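Local coordinates for Alpha/beta hydrolase (Enterobacter asburiae, PDB 6KMO), which probably hydrolyses ester bonds of carboxylic esters or lipids, as an esterase or lipase of the alpha/beta hydrolase fold, at residues A[73-78]-A[86-91]; A[203-208]-A[330-335]; A[267-272]-A[295-300]. The protein carries 2 engineered substitutions. One frame throughout, in Å; residues are numbered along the deposited sequence.

Overall arrangement
All three contacts involve one mixed sheet of the alpha/beta hydrolase fold. Contact 1 pairs one outermost strand, 71-80, with its neighbour in an antiparallel hairpin and is partly exposed. Contact 3 is buried and pairs in parallel the other outermost strand, 297-302, which the second subunit extends. Both have four backbone bonds, but only contact 1 has salt bridges. The side chains of contact 3 are mostly apolar or hydroxyl-bearing. Contact 2 is also buried, but it joins strand 203-207 to helix 319-335 through ring stacking and methyl groups, with no hydrogen bond. Contacts 2 and 3 touch, and both reach the second subunit. Contact 1 lies about 27 Å from contact 3, centre to centre.

Contact 1. Residues A[73-78]-A[86-91]; sequences VSEKTI and KLKIVK
Strands 73-78 and 86-91 run antiparallel at 153°, and four backbone hydrogen bonds join the pairs Ser74–Ile89 and Lys76–Leu87. The straightest, from Ile89 N to Ser74 O, is 2.8 Å long at 173°, although the donor stands above the carbonyl plane. Ser74 N returns a bond to Ile89 O within its carbonyl plane. CA-H...O contacts, such as Val73 CA to Ile89 O at 3.3 Å, fill in between.

One face carries Val73, Glu75, Thr77, Lys86, Lys88 and Val90. Glu75 has CG anti to the backbone N (chi1 -178°) and stands out from this face. Its carboxylate ends between two lysines. Glu75 OE2 meets Lys88 NZ at 3.4 Å, a salt bridge whose hydrogen bond is weak. Glu75 OE1 makes a long salt bridge of 3.8 Å with Lys86 NZ. Both lysines cross Glu75 obliquely. Lys88 bends at chi2 and chi3, which brings its amine near Glu75 OE2 and its CE against Val73 CG1. Lys86 lays CD against Glu75 OE1.

The other face is more apolar. Leu87 CD1 meets Ile78 CG2 at 3.8 Å, the two side chains crossing at about a right angle. Ile89 CD1 packs against Lys76 CB at 3.9 Å. Ser74 OG holds a water at 2.9 Å, and this water donates to Ile89 O, so that carbonyl receives both Ser74 N and the water. The Leu87 face lies on strand 132-136 and helix 148-163, while Val73, Lys88 and Val90 meet helix 115-129.

This is the beta hairpin at the edge of the sheet. Its backbone bonds are well formed. One ion pair is long, the other has only a weak hydrogen bond, and Glu75 and Lys86 are exposed. Most of the directional bonding is thus in the backbone, and the charges probably add a modest attraction.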
# COMPACT_ATOMS: atom_id res chain seq x y z
N VAL A 73 -7.93 7.89 -25.67
CA VAL A 73 -8.83 6.74 -25.72
C VAL A 73 -9.14 6.39 -27.17
O VAL A 73 -9.45 7.28 -27.98
CB VAL A 73 -10.13 7.00 -24.93
CG1 VAL A 73 -11.03 5.78 -25.01
CG2 VAL A 73 -9.81 7.36 -23.49
N SER A 74 -9.06 5.11 -27.49
CA SER A 74 -9.43 4.60 -28.80
C SER A 74 -10.19 3.29 -28.63
O SER A 74 -10.36 2.77 -27.52
CB SER A 74 -8.21 4.42 -29.70
OG SER A 74 -7.29 3.50 -29.15
N GLU A 75 -10.67 2.74 -29.75
CA GLU A 75 -11.51 1.57 -29.73
C GLU A 75 -11.09 0.61 -30.82
O GLU A 75 -10.56 1.01 -31.86
CB GLU A 75 -12.97 1.95 -29.93
CG GLU A 75 -13.93 0.78 -29.89
CD GLU A 75 -15.38 1.22 -29.98
OE1 GLU A 75 -16.17 0.54 -30.68
OE2 GLU A 75 -15.73 2.24 -29.36
N LYS A 76 -11.30 -0.67 -30.57
CA LYS A 76 -11.05 -1.69 -31.58
C LYS A 76 -11.95 -2.87 -31.28
O LYS A 76 -12.05 -3.30 -30.12
CB LYS A 76 -9.60 -2.16 -31.55
CG LYS A 76 -9.27 -3.21 -32.62
CD LYS A 76 -7.83 -3.06 -33.11
CE LYS A 76 -7.45 -4.12 -34.12
NZ LYS A 76 -7.76 -3.69 -35.51
N THR A 77 -12.61 -3.40 -32.30
CA THR A 77 -13.36 -4.64 -32.19
C THR A 77 -12.54 -5.75 -32.82
O THR A 77 -12.12 -5.63 -33.98
CB THR A 77 -14.73 -4.52 -32.86
OG1 THR A 77 -15.50 -3.53 -32.18
CG2 THR A 77 -15.47 -5.84 -32.82
N ILE A 78 -12.29 -6.80 -32.07
CA ILE A 78 -11.52 -7.94 -32.55
C ILE A 78 -12.47 -9.09 -32.82
O ILE A 78 -13.56 -9.17 -32.26
CB ILE A 78 -10.39 -8.35 -31.58
CG1 ILE A 78 -10.95 -8.80 -30.23
CG2 ILE A 78 -9.42 -7.19 -31.40
CD1 ILE A 78 -9.89 -9.38 -29.30
N LYS A 86 -15.43 -6.15 -28.22
CA LYS A 86 -15.08 -4.74 -28.23
C LYS A 86 -14.04 -4.42 -27.16
O LYS A 86 -14.20 -4.80 -25.99
CB LYS A 86 -16.30 -3.86 -28.00
CG LYS A 86 -16.05 -2.41 -28.35
CD LYS A 86 -17.16 -1.48 -27.86
CE LYS A 86 -18.53 -1.85 -28.45
NZ LYS A 86 -19.34 -0.67 -28.89
N LEU A 87 -12.99 -3.70 -27.56
CA LEU A 87 -11.94 -3.23 -26.67
C LEU A 87 -11.94 -1.71 -26.63
O LEU A 87 -12.22 -1.04 -27.63
CB LEU A 87 -10.57 -3.67 -27.17
CG LEU A 87 -10.43 -5.14 -27.52
CD1 LEU A 87 -9.05 -5.46 -28.08
CD2 LEU A 87 -10.72 -6.03 -26.30
N LYS A 88 -11.60 -1.15 -25.48
CA LYS A 88 -11.29 0.26 -25.35
C LYS A 88 -9.85 0.36 -24.90
O LYS A 88 -9.46 -0.31 -23.93
CB LYS A 88 -12.21 0.97 -24.36
CG LYS A 88 -13.68 1.00 -24.79
CD LYS A 88 -13.90 1.91 -25.98
CE LYS A 88 -14.25 3.30 -25.54
NZ LYS A 88 -14.80 4.12 -26.66
N ILE A 89 -9.04 1.15 -25.59
CA ILE A 89 -7.61 1.24 -25.35
C ILE A 89 -7.31 2.63 -24.81
O ILE A 89 -7.69 3.64 -25.42
CB ILE A 89 -6.80 0.94 -26.63
CG1 ILE A 89 -7.15 -0.45 -27.15
CG2 ILE A 89 -5.31 1.01 -26.37
CD1 ILE A 89 -7.93 -0.46 -28.41
N VAL A 90 -6.66 2.70 -23.66
CA VAL A 90 -6.37 3.96 -22.99
C VAL A 90 -4.86 4.09 -22.85
O VAL A 90 -4.20 3.16 -22.38
CB VAL A 90 -7.07 4.05 -21.62
CG1 VAL A 90 -6.85 5.41 -20.99
CG2 VAL A 90 -8.57 3.77 -21.76
N LYS A 91 -4.31 5.21 -23.28
CA LYS A 91 -2.88 5.46 -23.25
C LYS A 91 -2.59 6.81 -22.62
O LYS A 91 -3.46 7.69 -22.57
CB LYS A 91 -2.30 5.43 -24.67
CG LYS A 91 -2.45 4.11 -25.37
CD LYS A 91 -1.84 4.16 -26.76
CE LYS A 91 -2.13 2.87 -27.50
NZ LYS A 91 -1.49 2.84 -28.86
O HOH W 1 -5.64 4.82 -27.19

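Contact 2. Residues A[203-208]-A[330-335]; sequences YNVMLW and AALHEH
Tyr203 and His335 make the tight part of this contact. Their rings form an offset stack, with centroids 4.0 Å apart and planes at 16°. Tyr203 CE1 lies over the centre of the imidazole. His335 CG sits over the rim of the tyrosine ring and meets Tyr203 CD1 at 3.4 Å. The tyrosine reaches the helix with CG anti to its backbone N (chi1 -155°). His335 turns CG anti to its carbonyl carbon and so lays its ring alongside. Ala331 O lies in the plane of the imidazole, at its edge.

Ala331 CB touches Tyr203 OH at 3.8 Å, and Leu332 CD1 comes to the tyrosine's edge at Tyr203 CD2, 4.0 Å away. The packing is looser further along the strand, where Val205 CG2 only grazes Leu332 CD1 at 4.5 Å. His335 is partly exposed, so the more open side lies at the helix end, whereas Tyr203 is buried.

The contact sets helix 319-335, the last of the chain, on a face of the alpha/beta hydrolase sheet, antiparallel to the inner strand 203-207 (167°). Tyr203 also packs on Leu270, and on Val323 of the second subunit at the dimer contact. His335 O is bonded to Arg202. No hydrogen bond crosses between the segments. Stacking and dispersion thus hold the junction, and Glu268, which packs on the imidazole, might favour its protonated form.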
# COMPACT_ATOMS: atom_id res chain seq x y z
N TYR A 203 2.40 -9.39 -14.61
CA TYR A 203 1.96 -8.93 -13.31
C TYR A 203 0.45 -8.89 -13.28
O TYR A 203 -0.19 -8.52 -14.27
CB TYR A 203 2.49 -7.52 -13.02
CG TYR A 203 2.62 -7.14 -11.57
CD1 TYR A 203 3.44 -7.87 -10.73
CD2 TYR A 203 1.98 -6.01 -11.05
CE1 TYR A 203 3.59 -7.51 -9.39
CE2 TYR A 203 2.13 -5.66 -9.72
CZ TYR A 203 2.93 -6.41 -8.90
OH TYR A 203 3.10 -6.02 -7.58
N ASN A 204 -0.12 -9.24 -12.13
CA ASN A 204 -1.54 -9.11 -11.85
C ASN A 204 -1.74 -8.04 -10.78
O ASN A 204 -1.02 -8.02 -9.78
CB ASN A 204 -2.09 -10.40 -11.25
CG ASN A 204 -2.10 -11.54 -12.20
OD1 ASN A 204 -2.20 -11.37 -13.41
ND2 ASN A 204 -2.05 -12.75 -11.65
N VAL A 205 -2.75 -7.20 -10.96
CA VAL A 205 -3.21 -6.30 -9.91
C VAL A 205 -4.68 -6.59 -9.67
O VAL A 205 -5.53 -6.32 -10.53
CB VAL A 205 -2.99 -4.82 -10.25
CG1 VAL A 205 -3.47 -3.98 -9.08
CG2 VAL A 205 -1.53 -4.52 -10.56
N MET A 206 -4.98 -7.15 -8.51
CA MET A 206 -6.34 -7.49 -8.10
C MET A 206 -6.78 -6.45 -7.09
O MET A 206 -6.31 -6.44 -5.94
CB MET A 206 -6.38 -8.91 -7.51
CG MET A 206 -6.00 -10.01 -8.49
SD MET A 206 -5.78 -11.75 -7.80
CE MET A 206 -7.49 -12.09 -7.26
N LEU A 207 -7.66 -5.55 -7.52
CA LEU A 207 -8.11 -4.43 -6.69
C LEU A 207 -9.39 -4.85 -5.99
O LEU A 207 -10.41 -5.10 -6.65
CB LEU A 207 -8.34 -3.18 -7.54
CG LEU A 207 -7.10 -2.66 -8.27
CD1 LEU A 207 -7.51 -1.56 -9.24
CD2 LEU A 207 -6.06 -2.16 -7.31
N TRP A 208 -9.32 -4.96 -4.67
CA TRP A 208 -10.43 -5.36 -3.80
C TRP A 208 -11.26 -6.48 -4.44
O TRP A 208 -12.46 -6.32 -4.69
CB TRP A 208 -11.28 -4.17 -3.35
CG TRP A 208 -11.57 -3.16 -4.41
CD1 TRP A 208 -12.70 -3.11 -5.17
CD2 TRP A 208 -10.73 -2.08 -4.86
NE1 TRP A 208 -12.61 -2.09 -6.09
CE2 TRP A 208 -11.42 -1.43 -5.90
CE3 TRP A 208 -9.46 -1.61 -4.51
CZ2 TRP A 208 -10.88 -0.35 -6.59
CZ3 TRP A 208 -8.94 -0.52 -5.20
CH2 TRP A 208 -9.65 0.09 -6.21
N ALA A 330 2.65 2.33 -9.87
CA ALA A 330 4.10 2.22 -9.72
C ALA A 330 4.53 0.76 -9.71
O ALA A 330 5.55 0.40 -10.31
CB ALA A 330 4.56 2.94 -8.45
N ALA A 331 3.78 -0.09 -9.02
CA ALA A 331 4.11 -1.51 -9.01
C ALA A 331 3.98 -2.10 -10.40
O ALA A 331 4.84 -2.87 -10.85
CB ALA A 331 3.19 -2.23 -8.01
N LEU A 332 2.93 -1.73 -11.12
CA LEU A 332 2.75 -2.24 -12.47
C LEU A 332 3.87 -1.78 -13.39
O LEU A 332 4.39 -2.56 -14.20
CB LEU A 332 1.40 -1.79 -12.99
CG LEU A 332 0.93 -2.41 -14.29
CD1 LEU A 332 0.92 -3.92 -14.26
CD2 LEU A 332 -0.47 -1.87 -14.59
N HIS A 333 4.26 -0.50 -13.29
CA HIS A 333 5.36 0.01 -14.09
C HIS A 333 6.62 -0.81 -13.88
O HIS A 333 7.31 -1.18 -14.85
CB HIS A 333 5.64 1.47 -13.74
CG HIS A 333 6.80 2.04 -14.48
ND1 HIS A 333 6.66 2.66 -15.70
CD2 HIS A 333 8.12 2.08 -14.19
CE1 HIS A 333 7.85 3.06 -16.13
NE2 HIS A 333 8.75 2.71 -15.24
N GLU A 334 6.95 -1.12 -12.62
CA GLU A 334 8.17 -1.85 -12.35
C GLU A 334 8.16 -3.22 -13.00
O GLU A 334 9.21 -3.73 -13.40
CB GLU A 334 8.37 -1.95 -10.84
CG GLU A 334 9.44 -2.90 -10.38
CD GLU A 334 10.85 -2.44 -10.71
OE1 GLU A 334 11.06 -1.25 -11.08
OE2 GLU A 334 11.77 -3.28 -10.57
N HIS A 335 7.00 -3.84 -13.13
CA HIS A 335 6.90 -5.20 -13.64
C HIS A 335 6.65 -5.28 -15.13
O HIS A 335 6.69 -6.38 -15.68
CB HIS A 335 5.86 -5.99 -12.84
CG HIS A 335 6.32 -6.28 -11.46
ND1 HIS A 335 6.89 -7.48 -11.10
CD2 HIS A 335 6.39 -5.49 -10.36
CE1 HIS A 335 7.28 -7.43 -9.84
NE2 HIS A 335 6.99 -6.23 -9.37

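Contact 3. Residues A[267-272]-A[295-300]; sequences PETLIQ and VPVTVT
Glu268 lays its side chain across the Pro296 ring. CG and CD lie against CB and CG of the proline, and Glu268 OE1 comes to 3.6 Å from Pro296 CB. The chain, extended beyond CG, crosses the ring obliquely.

From here the strands run parallel, 11° apart. Pro296 O accepts Thr269 N, and Thr269 O accepts Thr298 N. Ile271 N then bonds to Thr298 O at 2.9 Å, and Thr300 N to Ile271 O at 2.9 Å. Both of these are straight, at 171°, and lie nearly along the C=O axis. Thr269 OG1 bonds to Pro267 O at 2.7 Å, which ties Thr269 back to the loop residue Pro267. This hydroxyl also meets Asn204 ND2.

On one face, Ile271 CD1 reaches Val299 CG2 at 4.3 Å and also lies near Val297 CG2, while Thr269 CB meets Val297 CG2. On the other, Leu270 has CG anti to the backbone N (chi1 170°) and brings CD1 to Thr298 CG2 at 3.9 Å. A water donates to Thr269 O and is also bonded to Thr298 OG1. Gln272 OE1 bonds Tyr309 OH and NE2 bonds Ala324 O; a second water takes a weak bond from NE2 and also meets Thr300 OG1.

Strand 269-274, helix 280-292 and strand 297-302 form a beta-alpha-beta unit. The helix covers the Thr269 and Val297 face through Leu290 and Asp291, and helix 319-335 meets Leu270 and Gln272 on the other. Strand 203-207 lies beside 269-274. On the far edge Thr300 pairs antiparallel with a strand of the second subunit, so the sheet continues across the dimer.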
# COMPACT_ATOMS: atom_id res chain seq x y z
N PRO A 267 1.02 -15.75 -11.91
CA PRO A 267 1.89 -14.58 -12.10
C PRO A 267 2.12 -13.80 -10.81
O PRO A 267 1.31 -13.84 -9.88
CB PRO A 267 1.14 -13.72 -13.13
CG PRO A 267 0.23 -14.70 -13.86
CD PRO A 267 -0.14 -15.73 -12.82
N GLU A 268 3.22 -13.06 -10.78
CA GLU A 268 3.46 -12.12 -9.69
C GLU A 268 2.25 -11.21 -9.55
O GLU A 268 1.68 -10.76 -10.54
CB GLU A 268 4.72 -11.31 -9.95
CG GLU A 268 5.96 -12.18 -10.08
CD GLU A 268 7.27 -11.49 -9.75
OE1 GLU A 268 7.28 -10.47 -9.03
OE2 GLU A 268 8.31 -11.99 -10.22
N THR A 269 1.88 -10.91 -8.30
CA THR A 269 0.58 -10.32 -8.02
C THR A 269 0.65 -9.26 -6.93
O THR A 269 1.39 -9.41 -5.95
CB THR A 269 -0.40 -11.43 -7.60
OG1 THR A 269 -0.64 -12.31 -8.70
CG2 THR A 269 -1.74 -10.90 -7.15
N LEU A 270 -0.14 -8.21 -7.11
CA LEU A 270 -0.46 -7.22 -6.09
C LEU A 270 -1.95 -7.34 -5.81
O LEU A 270 -2.75 -7.30 -6.76
CB LEU A 270 -0.14 -5.81 -6.56
CG LEU A 270 -0.65 -4.68 -5.66
CD1 LEU A 270 0.01 -4.70 -4.29
CD2 LEU A 270 -0.41 -3.34 -6.31
N ILE A 271 -2.33 -7.46 -4.54
CA ILE A 271 -3.73 -7.40 -4.12
C ILE A 271 -3.89 -6.19 -3.22
O ILE A 271 -3.15 -6.05 -2.25
CB ILE A 271 -4.14 -8.68 -3.37
CG1 ILE A 271 -4.07 -9.89 -4.27
CG2 ILE A 271 -5.55 -8.52 -2.81
CD1 ILE A 271 -4.15 -11.24 -3.55
N GLN A 272 -4.84 -5.32 -3.54
CA GLN A 272 -5.26 -4.28 -2.61
C GLN A 272 -6.59 -4.69 -1.99
O GLN A 272 -7.48 -5.16 -2.69
CB GLN A 272 -5.46 -2.92 -3.28
CG GLN A 272 -4.21 -2.37 -3.95
CD GLN A 272 -4.29 -0.88 -4.25
OE1 GLN A 272 -5.37 -0.27 -4.18
NE2 GLN A 272 -3.15 -0.30 -4.62
N VAL A 295 4.25 -18.06 -5.13
CA VAL A 295 3.98 -16.93 -6.02
C VAL A 295 4.48 -15.65 -5.35
O VAL A 295 4.12 -15.40 -4.20
CB VAL A 295 2.48 -16.83 -6.26
CG1 VAL A 295 2.14 -15.64 -7.14
CG2 VAL A 295 1.96 -18.13 -6.89
N PRO A 296 5.27 -14.82 -6.03
CA PRO A 296 5.59 -13.49 -5.48
C PRO A 296 4.32 -12.66 -5.40
O PRO A 296 3.68 -12.38 -6.42
CB PRO A 296 6.61 -12.92 -6.47
CG PRO A 296 7.17 -14.16 -7.18
CD PRO A 296 5.98 -15.05 -7.31
N VAL A 297 3.93 -12.28 -4.19
CA VAL A 297 2.67 -11.59 -3.97
C VAL A 297 2.80 -10.57 -2.85
O VAL A 297 3.41 -10.83 -1.80
CB VAL A 297 1.51 -12.59 -3.72
CG1 VAL A 297 1.81 -13.47 -2.53
CG2 VAL A 297 0.22 -11.84 -3.52
N THR A 298 2.21 -9.40 -3.08
CA THR A 298 2.12 -8.32 -2.10
C THR A 298 0.65 -8.10 -1.81
O THR A 298 -0.16 -8.02 -2.74
CB THR A 298 2.71 -7.03 -2.69
OG1 THR A 298 4.08 -7.24 -3.02
CG2 THR A 298 2.61 -5.89 -1.71
N VAL A 299 0.29 -8.01 -0.53
CA VAL A 299 -1.08 -7.74 -0.11
C VAL A 299 -1.08 -6.48 0.73
O VAL A 299 -0.43 -6.43 1.78
CB VAL A 299 -1.69 -8.90 0.68
CG1 VAL A 299 -3.11 -8.57 1.11
CG2 VAL A 299 -1.69 -10.19 -0.16
N THR A 300 -1.80 -5.45 0.27
CA THR A 300 -1.87 -4.16 0.95
C THR A 300 -3.32 -3.87 1.31
O THR A 300 -4.17 -3.78 0.42
CB THR A 300 -1.37 -3.02 0.07
OG1 THR A 300 -0.12 -3.36 -0.55
CG2 THR A 300 -1.19 -1.74 0.87
O HOH W 2 3.87 -8.07 -5.88
O HOH W 3 -0.85 -1.50 -3.05